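Local coordinates for AtFKBP42 (Arabidopsis thaliana, PDB 2F4E), which belongs to the FKBP-type peptidyl-prolyl cis-trans isomerase family, modulates uptake of MRP transporter substrates into the vacuole and regulates cell elongation and orientation, at residues A[38-42]-A[53-57]; A[58-64]-A[114-120]; A[67-73]-A[93-99]; A[120-126]-A[149-155]. All coordinates share one frame; numbering follows the deposited sequence.

Contact 1: A[38-42]-A[53-57]; sequences PKVDS and KQIIK
Gln54 reaches across to Val40 and forms the close part of this contact. Its CG lies anti to the carbonyl carbon (chi1 -65°) and the chain beyond is extended, which carries the amide out to the loop. There NE2 gives a hydrogen bond of 2.7 Å to Val40 O, though it arrives well above the carbonyl plane and the bond is bent. NE2 is also modelled only 2.3 Å from Ser42 O, too short to trust in detail, so the second grip is best read as approximate. An amide suits the place because it could offer one N-H to each carbonyl. Val40 CG1 lies 3.7 Å from the same NE2, its branched side chain and the glutamine sliding past each other in opposite directions. Gln54 lies on strand 51-55, which pairs with strand 121-126 in the FKBP sheet, and just beyond it Ile56 and Lys57 both face Arg121 in a classic beta bulge. At this bulge the contact thins out. Ile56 CD1 meets Pro38 CG at 3.8 Å, the two side chains crossing at about a right angle, while Ile56 CG1 touches Val40 CG2 at 4.1 Å. These apolar groups lie at the surface, Ile56 itself exposed.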
# COMPACT_ATOMS: atom_id res chain seq x y z
N PRO A 38 -8.37 10.35 1.25
CA PRO A 38 -7.82 11.65 1.68
C PRO A 38 -7.16 12.49 0.59
O PRO A 38 -6.37 11.99 -0.20
CB PRO A 38 -6.84 11.28 2.79
CG PRO A 38 -6.44 9.82 2.43
CD PRO A 38 -7.77 9.24 2.02
N LYS A 39 -7.51 13.77 0.55
CA LYS A 39 -6.92 14.67 -0.42
C LYS A 39 -5.58 15.05 0.17
O LYS A 39 -5.48 15.31 1.36
CB LYS A 39 -7.80 15.91 -0.61
N VAL A 40 -4.55 15.04 -0.66
CA VAL A 40 -3.20 15.41 -0.24
C VAL A 40 -2.50 16.02 -1.45
O VAL A 40 -2.11 15.32 -2.39
CB VAL A 40 -2.42 14.19 0.26
CG1 VAL A 40 -0.95 14.56 0.44
CG2 VAL A 40 -3.00 13.72 1.60
N ASP A 41 -2.35 17.34 -1.40
CA ASP A 41 -1.75 18.11 -2.48
C ASP A 41 -0.26 17.88 -2.76
O ASP A 41 0.13 17.66 -3.91
CB ASP A 41 -2.03 19.59 -2.27
CG ASP A 41 -3.51 19.86 -2.07
OD1 ASP A 41 -4.33 19.15 -2.71
OD2 ASP A 41 -3.87 20.77 -1.28
N SER A 42 0.56 17.92 -1.72
CA SER A 42 2.01 17.69 -1.83
C SER A 42 2.41 16.72 -2.94
O SER A 42 1.80 15.67 -3.11
CB SER A 42 2.52 17.15 -0.50
OG SER A 42 1.72 17.67 0.57
N LYS A 53 4.68 7.85 -3.71
CA LYS A 53 4.05 8.03 -2.40
C LYS A 53 3.94 9.46 -1.87
O LYS A 53 4.77 10.32 -2.15
CB LYS A 53 4.82 7.22 -1.35
CG LYS A 53 4.29 7.34 0.07
CD LYS A 53 5.14 6.59 1.08
CE LYS A 53 6.49 7.23 1.27
NZ LYS A 53 7.30 6.51 2.26
N GLN A 54 2.91 9.68 -1.06
CA GLN A 54 2.65 10.96 -0.41
C GLN A 54 2.43 10.63 1.07
O GLN A 54 1.53 9.86 1.39
CB GLN A 54 1.36 11.59 -0.93
CG GLN A 54 1.34 12.02 -2.37
CD GLN A 54 0.04 12.74 -2.72
OE1 GLN A 54 -1.04 12.16 -2.68
NE2 GLN A 54 0.15 14.02 -3.03
N ILE A 55 3.22 11.21 1.96
CA ILE A 55 3.08 10.94 3.38
C ILE A 55 2.01 11.80 4.04
O ILE A 55 1.97 13.02 3.85
CB ILE A 55 4.43 11.16 4.12
CG1 ILE A 55 5.45 10.12 3.64
CG2 ILE A 55 4.24 11.06 5.61
CD1 ILE A 55 6.86 10.34 4.19
N ILE A 56 1.14 11.15 4.80
CA ILE A 56 0.05 11.83 5.49
C ILE A 56 0.49 12.16 6.91
O ILE A 56 0.34 13.28 7.39
CB ILE A 56 -1.20 10.92 5.58
CG1 ILE A 56 -1.78 10.71 4.18
CG2 ILE A 56 -2.22 11.49 6.57
CD1 ILE A 56 -3.03 9.84 4.15
N LYS A 57 1.03 11.14 7.58
CA LYS A 57 1.50 11.25 8.95
C LYS A 57 2.87 10.60 9.09
O LYS A 57 3.00 9.41 8.84
CB LYS A 57 0.52 10.57 9.90
CG LYS A 57 0.98 10.52 11.35
CD LYS A 57 -0.02 9.79 12.19
CE LYS A 57 0.46 9.67 13.62
NZ LYS A 57 -0.57 8.98 14.47

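Contact 2: A[58-64]-A[114-120]; sequences EGHGSKP and ASMKSGE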
# COMPACT_ATOMS: atom_id res chain seq x y z
N GLU A 58 3.86 11.38 9.49
CA GLU A 58 5.22 10.88 9.70
C GLU A 58 5.21 9.84 10.80
O GLU A 58 4.41 9.91 11.73
CB GLU A 58 6.16 12.01 10.13
CG GLU A 58 6.45 13.09 9.10
CD GLU A 58 7.12 12.55 7.86
OE1 GLU A 58 8.10 11.78 7.99
OE2 GLU A 58 6.67 12.91 6.75
N GLY A 59 6.11 8.87 10.70
CA GLY A 59 6.20 7.84 11.71
C GLY A 59 7.53 7.97 12.44
O GLY A 59 8.15 9.04 12.44
N HIS A 60 7.99 6.88 13.04
CA HIS A 60 9.25 6.90 13.77
C HIS A 60 10.05 5.63 13.56
O HIS A 60 9.55 4.64 13.02
CB HIS A 60 8.97 7.09 15.25
CG HIS A 60 8.13 6.00 15.85
ND1 HIS A 60 8.66 4.95 16.56
CD2 HIS A 60 6.79 5.79 15.80
CE1 HIS A 60 7.68 4.13 16.93
NE2 HIS A 60 6.55 4.62 16.48
N GLY A 61 11.31 5.64 13.99
CA GLY A 61 12.13 4.46 13.84
C GLY A 61 12.68 4.37 12.44
O GLY A 61 12.45 5.26 11.63
N SER A 62 13.39 3.28 12.15
CA SER A 62 13.98 3.10 10.84
C SER A 62 13.03 2.37 9.90
O SER A 62 12.02 1.82 10.33
CB SER A 62 15.29 2.32 10.95
OG SER A 62 16.22 3.02 11.76
N LYS A 63 13.36 2.40 8.62
CA LYS A 63 12.57 1.72 7.61
C LYS A 63 12.83 0.25 7.86
O LYS A 63 13.85 -0.12 8.47
CB LYS A 63 13.05 2.12 6.21
CG LYS A 63 12.49 3.46 5.75
CD LYS A 63 13.41 4.19 4.79
CE LYS A 63 13.55 3.48 3.45
NZ LYS A 63 14.37 4.32 2.50
N PRO A 64 11.93 -0.63 7.41
CA PRO A 64 12.11 -2.06 7.62
C PRO A 64 13.18 -2.63 6.71
O PRO A 64 13.53 -2.02 5.70
CB PRO A 64 10.75 -2.64 7.29
CG PRO A 64 10.32 -1.75 6.15
CD PRO A 64 10.69 -0.37 6.66
N ALA A 114 7.80 -0.81 2.13
CA ALA A 114 9.23 -0.90 2.37
C ALA A 114 9.87 0.46 2.59
O ALA A 114 10.98 0.55 3.10
CB ALA A 114 9.92 -1.62 1.19
N SER A 115 9.17 1.53 2.21
CA SER A 115 9.70 2.88 2.34
C SER A 115 9.12 3.60 3.54
O SER A 115 9.44 4.76 3.79
CB SER A 115 9.40 3.68 1.08
OG SER A 115 8.09 4.22 1.14
N MET A 116 8.26 2.92 4.29
CA MET A 116 7.61 3.53 5.42
C MET A 116 8.22 3.22 6.79
O MET A 116 8.89 2.20 6.98
CB MET A 116 6.13 3.15 5.42
CG MET A 116 5.36 3.63 4.21
SD MET A 116 3.67 3.02 4.15
CE MET A 116 2.84 4.26 5.06
N LYS A 117 7.97 4.11 7.73
CA LYS A 117 8.44 3.96 9.10
C LYS A 117 7.24 3.44 9.86
O LYS A 117 6.14 3.44 9.33
CB LYS A 117 8.87 5.30 9.69
CG LYS A 117 10.07 5.91 9.02
CD LYS A 117 10.58 7.13 9.79
CE LYS A 117 11.85 7.65 9.14
NZ LYS A 117 12.86 6.56 9.05
N SER A 118 7.45 3.01 11.09
CA SER A 118 6.36 2.49 11.90
C SER A 118 5.44 3.61 12.34
O SER A 118 5.90 4.66 12.79
CB SER A 118 6.91 1.78 13.13
OG SER A 118 5.84 1.35 13.95
N GLY A 119 4.14 3.38 12.20
CA GLY A 119 3.16 4.38 12.59
C GLY A 119 2.90 5.39 11.49
O GLY A 119 2.07 6.29 11.64
N GLU A 120 3.62 5.26 10.38
CA GLU A 120 3.42 6.19 9.28
C GLU A 120 2.14 5.87 8.52
O GLU A 120 1.71 4.72 8.42
CB GLU A 120 4.60 6.14 8.31
CG GLU A 120 4.55 7.19 7.24
CD GLU A 120 5.74 7.14 6.31
OE1 GLU A 120 6.90 7.15 6.80
OE2 GLU A 120 5.50 7.10 5.08
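Lys117 lies along the 59-61 backbone, its aliphatic chain against peptide groups and its ammonium at the far end. CB sits 3.5 Å from His60 O, and the chain stays extended until a final bend (chi4 -55°) brings NZ to Gly61 O. That bond, 2.9 Å long, lies in the carbonyl plane. The side chain of His60 sets out away from the other segment, yet its ring swings back: with CG between the backbone N and the carbonyl carbon (chi1 60°), CD2 comes 3.3 Å from Ser118 O at an oblique angle. The same oxygen takes a straight backbone bond from His60 N (3.1 Å), and a weak return bond from Ser118 N to His60 O completes a single antiparallel bridge. Further along, Lys63 lays its methylenes across the carbonyls of Ala114 and Ser115, and Pro64 CD presses on Met116 O at 3.2 Å. Pro64 also packs on Leu99, linking this loop to the end of strand 95-98. Ser118 and Gly119 form the corner of a type II turn from Lys117 to Glu120, where the positive phi of Gly119 suits a residue without CB. Gly59 is equally restricted, since a CB there would collide with Ser118 O. The two loops are thus joined chiefly through backbone oxygens, partnered by the peptide N-H groups of His60 and (weakly) Ser118, lysine methylenes, a proline ring and one ammonium.

Contact 3: A[67-73]-A[93-99]; sequences YSTCFLH and QPIELVL
Leu72 packs beside Ile95 and Leu97 at the apolar centre of this antiparallel strand pair. Its CG lies 3.9 Å from Ile95 CG1, the two side chains running the same way, and its CD2 is 4.1 Å from Leu97 CD2. On the same face Cys70 SG meets Leu99 CD1 at 3.4 Å, a small, polarisable group in close contact with the leucine methyl. Helix 107-113 packs over this side of the sheet, with Val113 touched by Cys70, Leu72 and Leu97, as expected of the FKBP fold, in which a curved antiparallel sheet wraps round a short helix. Backbone bonds fix the register: Cys70 pairs with Leu97 and Leu72 with Ile95 in both directions, Leu97 N reaching Cys70 O at 2.7 Å.

The other face is more polar. Glu96, its CG anti to the backbone N (chi1 178°) and its chain extended, lies alongside Phe71, the carboxylate turned 62° from the ring and OE1 3.5 Å from Phe71 CE1. Its CG rests on Thr69 CG2. At the end of the pair Pro94 CB sits over a face of the His73 imidazole, 3.7 Å from its centroid, a CH-pi contact; the ring also stacks with Trp89 and holds Thr88 OG1 through ND1. A serine in place of His73 would probably leave the proline without its aromatic platform and Thr88 without its ring partner. The chemistry thus divides by face: aliphatic and sulfur contacts toward the helix, and on the outer side Phe71, Thr69 and a carboxylate whose charge is probably hydrated, Glu96 being exposed.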
# COMPACT_ATOMS: atom_id res chain seq x y z
N TYR A 67 12.61 -8.67 3.75
CA TYR A 67 12.16 -9.89 4.41
C TYR A 67 11.51 -9.66 5.78
O TYR A 67 11.15 -10.60 6.49
CB TYR A 67 13.34 -10.87 4.54
CG TYR A 67 14.13 -11.04 3.25
CD1 TYR A 67 13.52 -10.86 2.01
CD2 TYR A 67 15.48 -11.42 3.28
CE1 TYR A 67 14.22 -11.06 0.81
CE2 TYR A 67 16.21 -11.62 2.08
CZ TYR A 67 15.56 -11.43 0.86
OH TYR A 67 16.23 -11.61 -0.33
N SER A 68 11.36 -8.39 6.16
CA SER A 68 10.73 -8.03 7.43
C SER A 68 9.22 -8.32 7.45
O SER A 68 8.54 -8.27 6.43
CB SER A 68 10.96 -6.55 7.70
OG SER A 68 10.28 -6.13 8.87
N THR A 69 8.70 -8.63 8.63
CA THR A 69 7.28 -8.87 8.80
C THR A 69 6.62 -7.54 9.14
O THR A 69 7.04 -6.83 10.07
CB THR A 69 7.00 -9.88 9.93
OG1 THR A 69 7.49 -11.17 9.54
CG2 THR A 69 5.52 -9.98 10.22
N CYS A 70 5.60 -7.18 8.38
CA CYS A 70 4.91 -5.92 8.59
C CYS A 70 3.43 -6.11 8.91
O CYS A 70 2.73 -6.91 8.28
CB CYS A 70 5.05 -5.05 7.35
SG CYS A 70 6.70 -5.11 6.57
N PHE A 71 2.97 -5.37 9.90
CA PHE A 71 1.57 -5.40 10.28
C PHE A 71 1.02 -4.05 9.86
O PHE A 71 1.59 -3.01 10.22
CB PHE A 71 1.45 -5.62 11.79
CG PHE A 71 1.76 -7.03 12.19
CD1 PHE A 71 0.82 -8.04 11.97
CD2 PHE A 71 3.00 -7.36 12.71
CE1 PHE A 71 1.13 -9.37 12.27
CE2 PHE A 71 3.31 -8.68 13.00
CZ PHE A 71 2.38 -9.69 12.78
N LEU A 72 -0.06 -4.06 9.09
CA LEU A 72 -0.62 -2.81 8.61
C LEU A 72 -2.11 -2.80 8.29
O LEU A 72 -2.74 -3.84 8.08
CB LEU A 72 0.16 -2.38 7.36
CG LEU A 72 -0.04 -3.28 6.14
CD1 LEU A 72 -0.89 -2.58 5.12
CD2 LEU A 72 1.29 -3.65 5.53
N HIS A 73 -2.65 -1.59 8.28
CA HIS A 73 -4.05 -1.34 7.94
C HIS A 73 -4.01 -0.63 6.59
O HIS A 73 -3.04 0.06 6.29
CB HIS A 73 -4.70 -0.41 8.96
CG HIS A 73 -5.35 -1.11 10.10
ND1 HIS A 73 -6.25 -2.15 9.93
CD2 HIS A 73 -5.30 -0.89 11.43
CE1 HIS A 73 -6.71 -2.53 11.09
NE2 HIS A 73 -6.15 -1.78 12.03
N GLN A 93 -9.46 -5.91 10.69
CA GLN A 93 -8.53 -7.01 10.48
C GLN A 93 -7.25 -6.59 9.75
O GLN A 93 -7.12 -6.77 8.54
CB GLN A 93 -9.23 -8.12 9.68
CG GLN A 93 -8.38 -9.39 9.46
CD GLN A 93 -8.20 -10.21 10.73
OE1 GLN A 93 -9.16 -10.82 11.22
NE2 GLN A 93 -6.98 -10.22 11.28
N PRO A 94 -6.27 -6.04 10.49
CA PRO A 94 -5.04 -5.63 9.81
C PRO A 94 -4.36 -6.85 9.21
O PRO A 94 -4.65 -7.98 9.61
CB PRO A 94 -4.23 -4.98 10.93
CG PRO A 94 -4.65 -5.74 12.13
CD PRO A 94 -6.16 -5.86 11.95
N ILE A 95 -3.47 -6.64 8.25
CA ILE A 95 -2.80 -7.78 7.64
C ILE A 95 -1.34 -7.89 8.02
O ILE A 95 -0.74 -6.97 8.57
CB ILE A 95 -2.88 -7.75 6.09
CG1 ILE A 95 -2.24 -6.47 5.55
CG2 ILE A 95 -4.33 -7.88 5.65
CD1 ILE A 95 -1.88 -6.53 4.08
N GLU A 96 -0.79 -9.06 7.72
CA GLU A 96 0.61 -9.35 7.97
C GLU A 96 1.21 -9.50 6.59
O GLU A 96 0.83 -10.39 5.85
CB GLU A 96 0.76 -10.65 8.75
CG GLU A 96 2.20 -11.05 9.01
CD GLU A 96 2.30 -12.29 9.88
OE1 GLU A 96 1.43 -12.46 10.76
OE2 GLU A 96 3.24 -13.09 9.68
N LEU A 97 2.14 -8.63 6.26
CA LEU A 97 2.79 -8.66 4.96
C LEU A 97 4.28 -8.94 5.13
O LEU A 97 5.01 -8.15 5.75
CB LEU A 97 2.61 -7.30 4.28
CG LEU A 97 3.22 -7.11 2.89
CD1 LEU A 97 2.42 -7.87 1.86
CD2 LEU A 97 3.23 -5.64 2.55
N VAL A 98 4.74 -10.07 4.60
CA VAL A 98 6.15 -10.41 4.70
C VAL A 98 6.86 -9.94 3.43
O VAL A 98 6.68 -10.51 2.35
CB VAL A 98 6.37 -11.93 4.89
CG1 VAL A 98 7.85 -12.25 4.95
CG2 VAL A 98 5.70 -12.40 6.17
N LEU A 99 7.62 -8.86 3.56
CA LEU A 99 8.35 -8.30 2.43
C LEU A 99 9.22 -9.36 1.76
O LEU A 99 10.01 -10.04 2.42
CB LEU A 99 9.22 -7.15 2.93
CG LEU A 99 8.39 -5.96 3.40
CD1 LEU A 99 9.22 -5.01 4.26
CD2 LEU A 99 7.83 -5.27 2.19

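Contact 4: A[120-126]-A[149-155]; sequences ERALVHV and LLYEVEV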
# COMPACT_ATOMS: atom_id res chain seq x y z
N GLU A 120 3.62 5.26 10.38
CA GLU A 120 3.42 6.19 9.28
C GLU A 120 2.14 5.87 8.52
O GLU A 120 1.71 4.72 8.42
CB GLU A 120 4.60 6.14 8.31
CG GLU A 120 4.55 7.19 7.24
CD GLU A 120 5.74 7.14 6.31
OE1 GLU A 120 6.90 7.15 6.80
OE2 GLU A 120 5.50 7.10 5.08
N ARG A 121 1.53 6.92 7.97
CA ARG A 121 0.31 6.78 7.20
C ARG A 121 0.55 7.52 5.89
O ARG A 121 0.94 8.69 5.91
CB ARG A 121 -0.84 7.42 7.98
CG ARG A 121 -2.22 7.06 7.48
CD ARG A 121 -3.23 7.24 8.61
NE ARG A 121 -4.58 6.84 8.21
CZ ARG A 121 -5.60 6.68 9.06
NH1 ARG A 121 -5.42 6.87 10.37
NH2 ARG A 121 -6.81 6.39 8.60
N ALA A 122 0.35 6.85 4.77
CA ALA A 122 0.58 7.47 3.48
C ALA A 122 -0.28 6.95 2.36
O ALA A 122 -0.96 5.94 2.49
CB ALA A 122 2.03 7.30 3.09
N LEU A 123 -0.26 7.68 1.25
CA LEU A 123 -1.00 7.29 0.06
C LEU A 123 0.00 6.64 -0.88
O LEU A 123 1.12 7.13 -1.03
CB LEU A 123 -1.59 8.52 -0.63
CG LEU A 123 -2.67 9.31 0.11
CD1 LEU A 123 -3.18 10.44 -0.81
CD2 LEU A 123 -3.83 8.39 0.52
N VAL A 124 -0.38 5.52 -1.47
CA VAL A 124 0.53 4.83 -2.37
C VAL A 124 -0.14 4.63 -3.72
O VAL A 124 -1.18 3.96 -3.84
CB VAL A 124 0.99 3.46 -1.80
CG1 VAL A 124 2.08 2.88 -2.68
CG2 VAL A 124 1.48 3.61 -0.38
N HIS A 125 0.48 5.22 -4.74
CA HIS A 125 -0.00 5.16 -6.10
C HIS A 125 0.72 4.03 -6.79
O HIS A 125 1.94 4.07 -6.96
CB HIS A 125 0.27 6.49 -6.78
CG HIS A 125 -0.37 7.64 -6.08
ND1 HIS A 125 -1.69 7.99 -6.26
CD2 HIS A 125 0.12 8.50 -5.16
CE1 HIS A 125 -1.99 9.01 -5.49
NE2 HIS A 125 -0.90 9.35 -4.80
N VAL A 126 -0.04 3.03 -7.20
CA VAL A 126 0.52 1.85 -7.83
C VAL A 126 0.03 1.56 -9.23
O VAL A 126 -1.17 1.43 -9.48
CB VAL A 126 0.24 0.62 -6.96
CG1 VAL A 126 0.87 -0.61 -7.58
CG2 VAL A 126 0.74 0.87 -5.54
N LEU A 149 -4.10 1.70 -9.11
CA LEU A 149 -4.69 1.73 -7.79
C LEU A 149 -4.14 2.80 -6.87
O LEU A 149 -3.07 3.38 -7.10
CB LEU A 149 -4.49 0.37 -7.12
CG LEU A 149 -4.92 -0.88 -7.87
CD1 LEU A 149 -4.67 -2.08 -6.97
CD2 LEU A 149 -6.39 -0.79 -8.24
N LEU A 150 -4.90 3.04 -5.80
CA LEU A 150 -4.53 3.99 -4.78
C LEU A 150 -4.63 3.24 -3.46
O LEU A 150 -5.57 2.46 -3.25
CB LEU A 150 -5.48 5.18 -4.74
CG LEU A 150 -5.18 6.15 -3.58
CD1 LEU A 150 -3.90 6.88 -3.89
CD2 LEU A 150 -6.29 7.15 -3.39
N TYR A 151 -3.67 3.47 -2.58
CA TYR A 151 -3.67 2.84 -1.28
C TYR A 151 -3.47 3.88 -0.20
O TYR A 151 -2.71 4.83 -0.37
CB TYR A 151 -2.56 1.81 -1.14
CG TYR A 151 -2.66 0.58 -2.01
CD1 TYR A 151 -3.52 -0.46 -1.70
CD2 TYR A 151 -1.81 0.44 -3.11
CE1 TYR A 151 -3.53 -1.63 -2.47
CE2 TYR A 151 -1.81 -0.71 -3.87
CZ TYR A 151 -2.66 -1.73 -3.55
OH TYR A 151 -2.62 -2.85 -4.33
N GLU A 152 -4.17 3.70 0.90
CA GLU A 152 -4.03 4.57 2.04
C GLU A 152 -3.56 3.56 3.06
O GLU A 152 -4.37 2.79 3.60
CB GLU A 152 -5.37 5.17 2.46
CG GLU A 152 -5.24 6.17 3.60
CD GLU A 152 -6.57 6.50 4.28
OE1 GLU A 152 -7.64 6.09 3.81
OE2 GLU A 152 -6.53 7.21 5.31
N VAL A 153 -2.26 3.52 3.30
CA VAL A 153 -1.72 2.55 4.24
C VAL A 153 -1.06 3.09 5.50
O VAL A 153 -0.35 4.10 5.49
CB VAL A 153 -0.71 1.62 3.52
CG1 VAL A 153 0.33 2.44 2.79
CG2 VAL A 153 -0.04 0.71 4.53
N GLU A 154 -1.32 2.41 6.61
CA GLU A 154 -0.73 2.78 7.88
C GLU A 154 -0.05 1.55 8.47
O GLU A 154 -0.70 0.54 8.75
CB GLU A 154 -1.77 3.33 8.86
CG GLU A 154 -1.15 3.64 10.21
CD GLU A 154 -2.10 4.33 11.17
OE1 GLU A 154 -3.18 4.76 10.74
OE2 GLU A 154 -1.74 4.42 12.36
N VAL A 155 1.26 1.65 8.64
CA VAL A 155 2.05 0.56 9.18
C VAL A 155 1.97 0.49 10.70
O VAL A 155 2.37 1.42 11.40
CB VAL A 155 3.54 0.69 8.76
CG1 VAL A 155 4.32 -0.51 9.22
CG2 VAL A 155 3.65 0.85 7.25
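Residues 121-126 and 149-155 run antiparallel, their directions 159° apart, and pair from Arg121 with Glu154 to Val126 with Leu149 in the central sheet of the FKBP fold. Ala122 and Val153, Val124 and Tyr151, and Val126 and Leu149 are hydrogen-bonded pairs, each bonded both ways; the shortest bond joins Val124 N to Tyr151 O at 2.7 Å. One more bond, from Val155 N to Glu120 O, extends the ladder one residue before the start of strand 121-126. Between them the CA atoms come close to opposing carbonyls, Leu123 CA lying 3.0 Å from Tyr151 O.

One face is apolar and buried. Val124 CG2 packs on Val153 CG1 at 3.6 Å, beta-branched residues suiting an extended backbone, while Tyr151 turns its ring edge to Val126, with CG2 in the ring plane and 3.4 Å from CE2. Ala122 is small enough to leave room there for Met116.

The opposite face carries charge. Arg121, with CG anti to the backbone N (chi1 -165°) and an extended chain, brings its guanidinium between two acids: NH1 makes a salt bridge of 3.1 Å with Glu154 OE1, and NH2 a weaker one of 3.4 Å with Glu152 OE2, which lies at the guanidinium edge. A leucine at Arg121 would probably leave Glu154 without this counter-charge and Glu152 dependent on Arg75, which holds its OE1. Toward the other end Leu150 CD1 comes alongside the His125 ring, 3.3 Å from CE1.

Contact 4 is the buried centre, contact 3 is partly buried, contact 2 partly so at the loops and contact 1 lies at the surface. Contacts 3 and 4 belong to one sheet, since strands 69-78 and 149-158 are neighbours in it, and Leu72 CD1 packs on Val153 CG2. Contact 1 joins the sheet from the other flank, strand 51-55 pairing with 121-126. Contact 2 shares Glu120 with contact 4 and is linked to contact 1 through Lys53, which reaches Ser115 and, weakly, Glu120. The strand pairs combine backbone ladders with apolar faces, contact 4 adding a salt-bridged one; contact 2 has a single backbone bridge, and in the loop contacts an amide and a lysine grip carbonyl oxygens.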